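Mandelate racemase/muconate lactonizing protein (Thermobispora bispora, PDB 3VC5) probably catalyses the magnesium-dependent dehydration of D-glucarate to 5-dehydro-4-deoxy-D-glucarate, the first step of D-glucarate breakdown, as a member of the enolase superfamily. Local coordinates at residues A[312-325]-A[346-359]. Numbering follows the deposited sequence.
Sequences HHYWGGLVRSAHIA and SLAAMTHLAAATPA
His-313 meets Ser-346 edge-on: NE2 lies 2.7 Å from OG, near the plane of the imidazole, in a hydrogen bond whose proton could come from either side. Beside it the His-312 ring enters a hole formed by Ser-346, Ala-349, Met-350 and Leu-353. Its CE1 reaches Ala-349 CB at 3.7 Å, and Met-350 CG lies at the ring edge, while Leu-318 CD2 sits over one face and His-313 ND1 over the other, both offset toward the rim. Leu-353 is in turn a knob among His-312, Leu-318, Ser-321 and Ala-322. With CG anti to the backbone N (chi1 170°), its CD2 comes 3.8 Å from Ser-321 CB and its CD1 3.5 Å from Leu-318 O. At the far end Ala-325 CB presses tightly on Thr-357 CG2 (3.4 Å).

Around the polar pair, Asp-311 OD1 accepts from His-313 N, Glu-69 OE1 from Ser-346 N, and Arg-53 NH2 bonds Ser-346 OG. His-338, the predicted proton acceptor, is about 7 Å from His-313 between side chains. Helices 318-330 and 344-355, whose segments 318-325 and 346-355 cross at -36°, are neighbours on the outside of the enolase-type barrel, joined through strand 334-337, whose Met-337 touches Met-350 and Leu-353; helix 123-146 packs against His-312 and Leu-318.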
ATOM      1  N   HIS A 312      -7.828   9.267  -6.876  1.00 18.63           N
ATOM      2  CA  HIS A 312      -8.536   8.028  -6.505  1.00 18.84           C
ATOM      3  C   HIS A 312      -9.594   7.657  -7.513  1.00 19.03           C
ATOM      4  O   HIS A 312     -10.041   6.488  -7.539  1.00 20.22           O
ATOM      5  CB  HIS A 312      -9.132   8.119  -5.100  1.00 20.67           C
ATOM      6  CG  HIS A 312     -10.395   8.931  -5.006  1.00 19.82           C
ATOM      7  ND1 HIS A 312     -10.391  10.267  -4.671  1.00 22.48           N
ATOM      8  CD2 HIS A 312     -11.703   8.587  -5.183  1.00 19.09           C
ATOM      9  CE1 HIS A 312     -11.634  10.720  -4.647  1.00 21.74           C
ATOM     10  NE2 HIS A 312     -12.457   9.709  -4.904  1.00 20.49           N
ATOM     11  N   HIS A 313     -10.036   8.627  -8.335  1.00 20.15           N
ATOM     12  CA  HIS A 313     -11.115   8.331  -9.289  1.00 18.68           C
ATOM     13  C   HIS A 313     -10.653   7.429 -10.421  1.00 20.38           C
ATOM     14  O   HIS A 313     -11.482   6.815 -11.092  1.00 20.88           O
ATOM     15  CB  HIS A 313     -11.706   9.617  -9.889  1.00 17.77           C
ATOM     16  CG  HIS A 313     -12.256  10.566  -8.865  1.00 18.47           C
ATOM     17  ND1 HIS A 313     -11.487  11.554  -8.306  1.00 20.77           N
ATOM     18  CD2 HIS A 313     -13.506  10.715  -8.352  1.00 20.56           C
ATOM     19  CE1 HIS A 313     -12.237  12.264  -7.456  1.00 19.27           C
ATOM     20  NE2 HIS A 313     -13.459  11.750  -7.452  1.00 21.35           N
ATOM     21  N   TYR A 314      -9.343   7.364 -10.669  1.00 19.30           N
ATOM     22  CA  TYR A 314      -8.889   6.400 -11.699  1.00 17.15           C
ATOM     23  C   TYR A 314      -7.750   5.507 -11.221  1.00 17.55           C
ATOM     24  O   TYR A 314      -7.354   4.604 -11.970  1.00 20.34           O
ATOM     25  CB  TYR A 314      -8.566   7.082 -13.062  1.00 18.41           C
ATOM     26  CG  TYR A 314      -7.463   8.131 -13.027  1.00 19.88           C
ATOM     27  CD1 TYR A 314      -6.124   7.763 -13.072  1.00 18.06           C
ATOM     28  CD2 TYR A 314      -7.763   9.497 -12.954  1.00 20.49           C
ATOM     29  CE1 TYR A 314      -5.108   8.719 -13.096  1.00 20.23           C
ATOM     30  CE2 TYR A 314      -6.764  10.451 -12.980  1.00 18.95           C
ATOM     31  CZ  TYR A 314      -5.440  10.060 -12.993  1.00 20.73           C
ATOM     32  OH  TYR A 314      -4.459  11.033 -13.000  1.00 21.13           O
ATOM     33  N   TRP A 315      -7.253   5.711  -9.987  1.00 19.70           N
ATOM     34  CA  TRP A 315      -6.272   4.764  -9.405  1.00 19.75           C
ATOM     35  C   TRP A 315      -6.974   3.684  -8.560  1.00 20.37           C
ATOM     36  O   TRP A 315      -6.325   2.831  -7.985  1.00 22.98           O
ATOM     37  CB  TRP A 315      -5.180   5.471  -8.593  1.00 21.57           C
ATOM     38  CG  TRP A 315      -4.138   6.141  -9.442  1.00 18.98           C
ATOM     39  CD1 TRP A 315      -4.192   7.407  -9.970  1.00 20.42           C
ATOM     40  CD2 TRP A 315      -2.875   5.590  -9.843  1.00 19.29           C
ATOM     41  NE1 TRP A 315      -3.029   7.697 -10.642  1.00 20.64           N
ATOM     42  CE2 TRP A 315      -2.202   6.593 -10.607  1.00 18.58           C
ATOM     43  CE3 TRP A 315      -2.246   4.354  -9.633  1.00 21.36           C
ATOM     44  CZ2 TRP A 315      -0.928   6.397 -11.153  1.00 22.80           C
ATOM     45  CZ3 TRP A 315      -0.953   4.143 -10.193  1.00 21.06           C
ATOM     46  CH2 TRP A 315      -0.310   5.183 -10.934  1.00 20.18           C
ATOM     47  N   GLY A 316      -8.300   3.750  -8.459  1.00 21.40           N
ATOM     48  CA  GLY A 316      -9.058   2.645  -7.868  1.00 21.80           C
ATOM     49  C   GLY A 316      -9.460   2.811  -6.421  1.00 23.23           C
ATOM     50  O   GLY A 316      -9.586   1.807  -5.688  1.00 22.28           O
ATOM     51  N   GLY A 317      -9.763   4.040  -6.011  1.00 20.99           N
ATOM     52  CA  GLY A 317     -10.275   4.240  -4.663  1.00 21.12           C
ATOM     53  C   GLY A 317      -9.239   4.709  -3.663  1.00 22.14           C
ATOM     54  O   GLY A 317      -8.034   4.850  -3.987  1.00 21.42           O
ATOM     55  N   LEU A 318      -9.686   4.945  -2.425  1.00 21.07           N
ATOM     56  CA  LEU A 318      -8.788   5.510  -1.437  1.00 20.97           C
ATOM     57  C   LEU A 318      -7.670   4.557  -0.977  1.00 20.17           C
ATOM     58  O   LEU A 318      -6.505   4.958  -0.842  1.00 21.94           O
ATOM     59  CB  LEU A 318      -9.564   6.046  -0.231  1.00 21.49           C
ATOM     60  CG  LEU A 318     -10.788   6.903  -0.595  1.00 21.61           C
ATOM     61  CD1 LEU A 318     -11.306   7.543   0.681  1.00 25.71           C
ATOM     62  CD2 LEU A 318     -10.445   7.998  -1.632  1.00 20.89           C
ATOM     63  N   VAL A 319      -8.028   3.319  -0.662  1.00 21.30           N
ATOM     64  CA  VAL A 319      -7.012   2.379  -0.204  1.00 23.68           C
ATOM     65  C   VAL A 319      -5.952   2.108  -1.271  1.00 22.97           C
ATOM     66  O   VAL A 319      -4.741   2.197  -0.961  1.00 22.57           O
ATOM     67  CB  VAL A 319      -7.654   1.060   0.299  1.00 24.07           C
ATOM     68  CG1 VAL A 319      -6.575   0.077   0.703  1.00 26.03           C
ATOM     69  CG2 VAL A 319      -8.555   1.375   1.468  1.00 23.94           C
ATOM     70  N   ARG A 320      -6.368   1.834  -2.512  1.00 21.33           N
ATOM     71  CA  ARG A 320      -5.376   1.599  -3.578  1.00 20.74           C
ATOM     72  C   ARG A 320      -4.492   2.841  -3.769  1.00 21.83           C
ATOM     73  O   ARG A 320      -3.273   2.727  -3.959  1.00 21.68           O
ATOM     74  CB  ARG A 320      -6.037   1.192  -4.895  1.00 22.15           C
ATOM     75  CG  ARG A 320      -6.523  -0.263  -4.938  1.00 26.52           C
ATOM     76  CD  ARG A 320      -7.179  -0.675  -6.249  1.00 34.76           C
ATOM     77  NE  ARG A 320      -6.426  -0.415  -7.490  1.00 40.84           N
ATOM     78  CZ  ARG A 320      -5.756  -1.340  -8.179  1.00 44.35           C
ATOM     79  NH1 ARG A 320      -5.706  -2.583  -7.714  1.00 42.14           N
ATOM     80  NH2 ARG A 320      -5.126  -1.020  -9.324  1.00 29.17           N
ATOM     81  N   SER A 321      -5.102   4.016  -3.673  1.00 20.22           N
ATOM     82  CA  SER A 321      -4.333   5.268  -3.807  1.00 19.48           C
ATOM     83  C   SER A 321      -3.298   5.357  -2.688  1.00 22.88           C
ATOM     84  O   SER A 321      -2.153   5.779  -2.928  1.00 22.02           O
ATOM     85  CB  SER A 321      -5.242   6.490  -3.811  1.00 21.11           C
ATOM     86  OG  SER A 321      -6.064   6.501  -4.967  1.00 23.15           O
ATOM     87  N   ALA A 322      -3.716   5.033  -1.452  1.00 22.30           N
ATOM     88  CA  ALA A 322      -2.764   5.027  -0.332  1.00 21.44           C
ATOM     89  C   ALA A 322      -1.590   4.064  -0.583  1.00 21.79           C
ATOM     90  O   ALA A 322      -0.441   4.390  -0.266  1.00 23.94           O
ATOM     91  CB  ALA A 322      -3.478   4.696   1.015  1.00 22.76           C
ATOM     92  N   HIS A 323      -1.882   2.880  -1.125  1.00 21.21           N
ATOM     93  CA  HIS A 323      -0.811   1.900  -1.456  1.00 22.95           C
ATOM     94  C   HIS A 323       0.149   2.496  -2.468  1.00 21.90           C
ATOM     95  O   HIS A 323       1.380   2.342  -2.347  1.00 22.36           O
ATOM     96  CB  HIS A 323      -1.395   0.608  -2.001  1.00 22.80           C
ATOM     97  CG  HIS A 323      -2.003  -0.273  -0.953  1.00 23.67           C
ATOM     98  ND1 HIS A 323      -1.804  -1.633  -0.930  1.00 24.82           N
ATOM     99  CD2 HIS A 323      -2.799   0.015   0.108  1.00 26.05           C
ATOM    100  CE1 HIS A 323      -2.460  -2.158   0.094  1.00 24.32           C
ATOM    101  NE2 HIS A 323      -3.063  -1.174   0.750  1.00 24.56           N
ATOM    102  N   ILE A 324      -0.396   3.120  -3.504  1.00 22.61           N
ATOM    103  CA  ILE A 324       0.457   3.798  -4.504  1.00 22.07           C
ATOM    104  C   ILE A 324       1.294   4.918  -3.911  1.00 23.28           C
ATOM    105  O   ILE A 324       2.448   5.118  -4.310  1.00 23.04           O
ATOM    106  CB  ILE A 324      -0.349   4.211  -5.751  1.00 20.81           C
ATOM    107  CG1 ILE A 324      -0.991   2.977  -6.394  1.00 24.28           C
ATOM    108  CG2 ILE A 324       0.518   5.021  -6.740  1.00 21.34           C
ATOM    109  CD1 ILE A 324      -0.010   1.906  -6.860  1.00 25.40           C
ATOM    110  N   ALA A 325       0.731   5.674  -2.965  1.00 21.75           N
ATOM    111  CA  ALA A 325       1.511   6.704  -2.308  1.00 21.69           C
ATOM    112  C   ALA A 325       2.737   6.076  -1.623  1.00 22.70           C
ATOM    113  O   ALA A 325       3.849   6.629  -1.696  1.00 24.37           O
ATOM    114  CB  ALA A 325       0.647   7.488  -1.273  1.00 23.02           C
ATOM    115  N   SER A 346     -16.759  13.803  -3.809  1.00 20.45           N
ATOM    116  CA  SER A 346     -15.350  13.703  -4.261  1.00 22.44           C
ATOM    117  C   SER A 346     -14.454  14.574  -3.374  1.00 21.86           C
ATOM    118  O   SER A 346     -13.381  14.140  -2.977  1.00 21.61           O
ATOM    119  CB  SER A 346     -15.194  14.131  -5.716  1.00 22.56           C
ATOM    120  OG  SER A 346     -15.653  13.079  -6.536  1.00 21.90           O
ATOM    121  N   LEU A 347     -14.894  15.790  -3.039  1.00 20.71           N
ATOM    122  CA  LEU A 347     -14.039  16.663  -2.193  1.00 22.00           C
ATOM    123  C   LEU A 347     -13.810  16.036  -0.818  1.00 17.83           C
ATOM    124  O   LEU A 347     -12.669  16.048  -0.306  1.00 21.23           O
ATOM    125  CB  LEU A 347     -14.632  18.065  -1.999  1.00 21.31           C
ATOM    126  CG  LEU A 347     -13.707  19.067  -1.273  1.00 21.15           C
ATOM    127  CD1 LEU A 347     -12.383  19.281  -1.973  1.00 23.58           C
ATOM    128  CD2 LEU A 347     -14.425  20.402  -1.108  1.00 21.86           C
ATOM    129  N   ALA A 348     -14.850  15.423  -0.237  1.00 21.28           N
ATOM    130  CA  ALA A 348     -14.697  14.777   1.087  1.00 21.99           C
ATOM    131  C   ALA A 348     -13.695  13.616   0.937  1.00 21.60           C
ATOM    132  O   ALA A 348     -12.782  13.460   1.750  1.00 22.12           O
ATOM    133  CB  ALA A 348     -16.013  14.257   1.592  1.00 22.81           C
ATOM    134  N   ALA A 349     -13.870  12.817  -0.124  1.00 20.41           N
ATOM    135  CA  ALA A 349     -12.995  11.654  -0.325  1.00 20.86           C
ATOM    136  C   ALA A 349     -11.530  12.081  -0.537  1.00 19.99           C
ATOM    137  O   ALA A 349     -10.618  11.502   0.058  1.00 22.38           O
ATOM    138  CB  ALA A 349     -13.487  10.819  -1.464  1.00 20.49           C
ATOM    139  N   MET A 350     -11.327  13.097  -1.376  1.00 20.26           N
ATOM    140  CA  MET A 350     -10.005  13.671  -1.602  1.00 20.83           C
ATOM    141  C   MET A 350      -9.356  14.095  -0.313  1.00 20.78           C
ATOM    142  O   MET A 350      -8.152  13.886  -0.089  1.00 22.55           O
ATOM    143  CB  MET A 350     -10.066  14.849  -2.594  1.00 21.35           C
ATOM    144  CG  MET A 350     -10.508  14.424  -4.002  1.00 21.95           C
ATOM    145  SD  MET A 350     -11.225  15.809  -4.951  1.00 22.93           S
ATOM    146  CE  MET A 350      -9.767  16.700  -5.423  1.00 22.94           C
ATOM    147  N   THR A 351     -10.156  14.729   0.531  1.00 21.29           N
ATOM    148  CA  THR A 351      -9.657  15.317   1.760  1.00 21.40           C
ATOM    149  C   THR A 351      -9.286  14.252   2.802  1.00 20.38           C
ATOM    150  O   THR A 351      -8.230  14.339   3.422  1.00 24.00           O
ATOM    151  CB  THR A 351     -10.682  16.334   2.302  1.00 21.31           C
ATOM    152  OG1 THR A 351     -10.849  17.373   1.319  1.00 22.27           O
ATOM    153  CG2 THR A 351     -10.228  16.940   3.643  1.00 24.46           C
ATOM    154  N   HIS A 352     -10.132  13.239   2.982  1.00 23.21           N
ATOM    155  CA  HIS A 352      -9.780  12.161   3.902  1.00 21.53           C
ATOM    156  C   HIS A 352      -8.535  11.429   3.416  1.00 21.68           C
ATOM    157  O   HIS A 352      -7.659  11.085   4.227  1.00 24.08           O
ATOM    158  CB  HIS A 352     -10.948  11.145   4.072  1.00 22.08           C
ATOM    159  CG  HIS A 352     -12.053  11.659   4.930  1.00 24.27           C
ATOM    160  ND1 HIS A 352     -12.060  11.493   6.300  1.00 23.09           N
ATOM    161  CD2 HIS A 352     -13.209  12.301   4.616  1.00 24.15           C
ATOM    162  CE1 HIS A 352     -13.160  12.042   6.796  1.00 23.16           C
ATOM    163  NE2 HIS A 352     -13.872  12.539   5.799  1.00 24.03           N
ATOM    164  N   LEU A 353      -8.461  11.175   2.107  1.00 21.92           N
ATOM    165  CA  LEU A 353      -7.289  10.468   1.571  1.00 22.49           C
ATOM    166  C   LEU A 353      -6.021  11.295   1.832  1.00 22.15           C
ATOM    167  O   LEU A 353      -5.016  10.796   2.382  1.00 24.09           O
ATOM    168  CB  LEU A 353      -7.459  10.216   0.065  1.00 23.80           C
ATOM    169  CG  LEU A 353      -6.215   9.696  -0.688  1.00 22.60           C
ATOM    170  CD1 LEU A 353      -5.748   8.322  -0.149  1.00 23.80           C
ATOM    171  CD2 LEU A 353      -6.529   9.629  -2.180  1.00 23.78           C
ATOM    172  N   ALA A 354      -6.037  12.566   1.428  1.00 22.53           N
ATOM    173  CA  ALA A 354      -4.834  13.396   1.630  1.00 22.74           C
ATOM    174  C   ALA A 354      -4.496  13.574   3.121  1.00 23.48           C
ATOM    175  O   ALA A 354      -3.316  13.581   3.492  1.00 25.50           O
ATOM    176  CB  ALA A 354      -4.995  14.759   0.959  1.00 24.10           C
ATOM    177  N   ALA A 355      -5.513  13.753   3.974  1.00 23.73           N
ATOM    178  CA  ALA A 355      -5.248  13.978   5.398  1.00 25.00           C
ATOM    179  C   ALA A 355      -4.550  12.793   6.064  1.00 24.65           C
ATOM    180  O   ALA A 355      -3.772  12.974   7.012  1.00 24.87           O
ATOM    181  CB  ALA A 355      -6.572  14.311   6.162  1.00 25.97           C
ATOM    182  N   ALA A 356      -4.855  11.588   5.588  1.00 25.62           N
ATOM    183  CA  ALA A 356      -4.424  10.354   6.250  1.00 22.19           C
ATOM    184  C   ALA A 356      -3.266   9.697   5.521  1.00 25.83           C
ATOM    185  O   ALA A 356      -2.913   8.563   5.854  1.00 29.02           O
ATOM    186  CB  ALA A 356      -5.606   9.338   6.363  1.00 27.68           C
ATOM    187  N   THR A 357      -2.657  10.387   4.549  1.00 24.96           N
ATOM    188  CA  THR A 357      -1.598   9.744   3.770  1.00 26.48           C
ATOM    189  C   THR A 357      -0.353  10.588   3.950  1.00 28.66           C
ATOM    190  O   THR A 357      -0.244  11.692   3.402  1.00 30.95           O
ATOM    191  CB  THR A 357      -1.996   9.588   2.252  1.00 25.86           C
ATOM    192  OG1 THR A 357      -3.210   8.827   2.179  1.00 27.43           O
ATOM    193  CG2 THR A 357      -0.864   8.888   1.434  1.00 31.15           C
ATOM    194  N   PRO A 358       0.612  10.070   4.731  1.00 31.51           N
ATOM    195  CA  PRO A 358       1.776  10.897   5.022  1.00 32.41           C
ATOM    196  C   PRO A 358       2.464  11.475   3.769  1.00 32.81           C
ATOM    197  O   PRO A 358       2.904  12.610   3.801  1.00 31.62           O
ATOM    198  CB  PRO A 358       2.718   9.939   5.772  1.00 34.78           C
ATOM    199  CG  PRO A 358       1.787   8.945   6.432  1.00 38.03           C
ATOM    200  CD  PRO A 358       0.571   8.829   5.526  1.00 29.55           C
ATOM    201  N   ALA A 359       2.560  10.711   2.680  1.00 32.23           N
ATOM    202  CA  ALA A 359       3.316  11.172   1.513  1.00 34.64           C
ATOM    203  C   ALA A 359       2.621  12.216   0.624  1.00 33.99           C
ATOM    204  O   ALA A 359       3.264  12.793  -0.265  1.00 34.74           O
ATOM    205  CB  ALA A 359       3.793   9.975   0.671  1.00 36.78           C
TER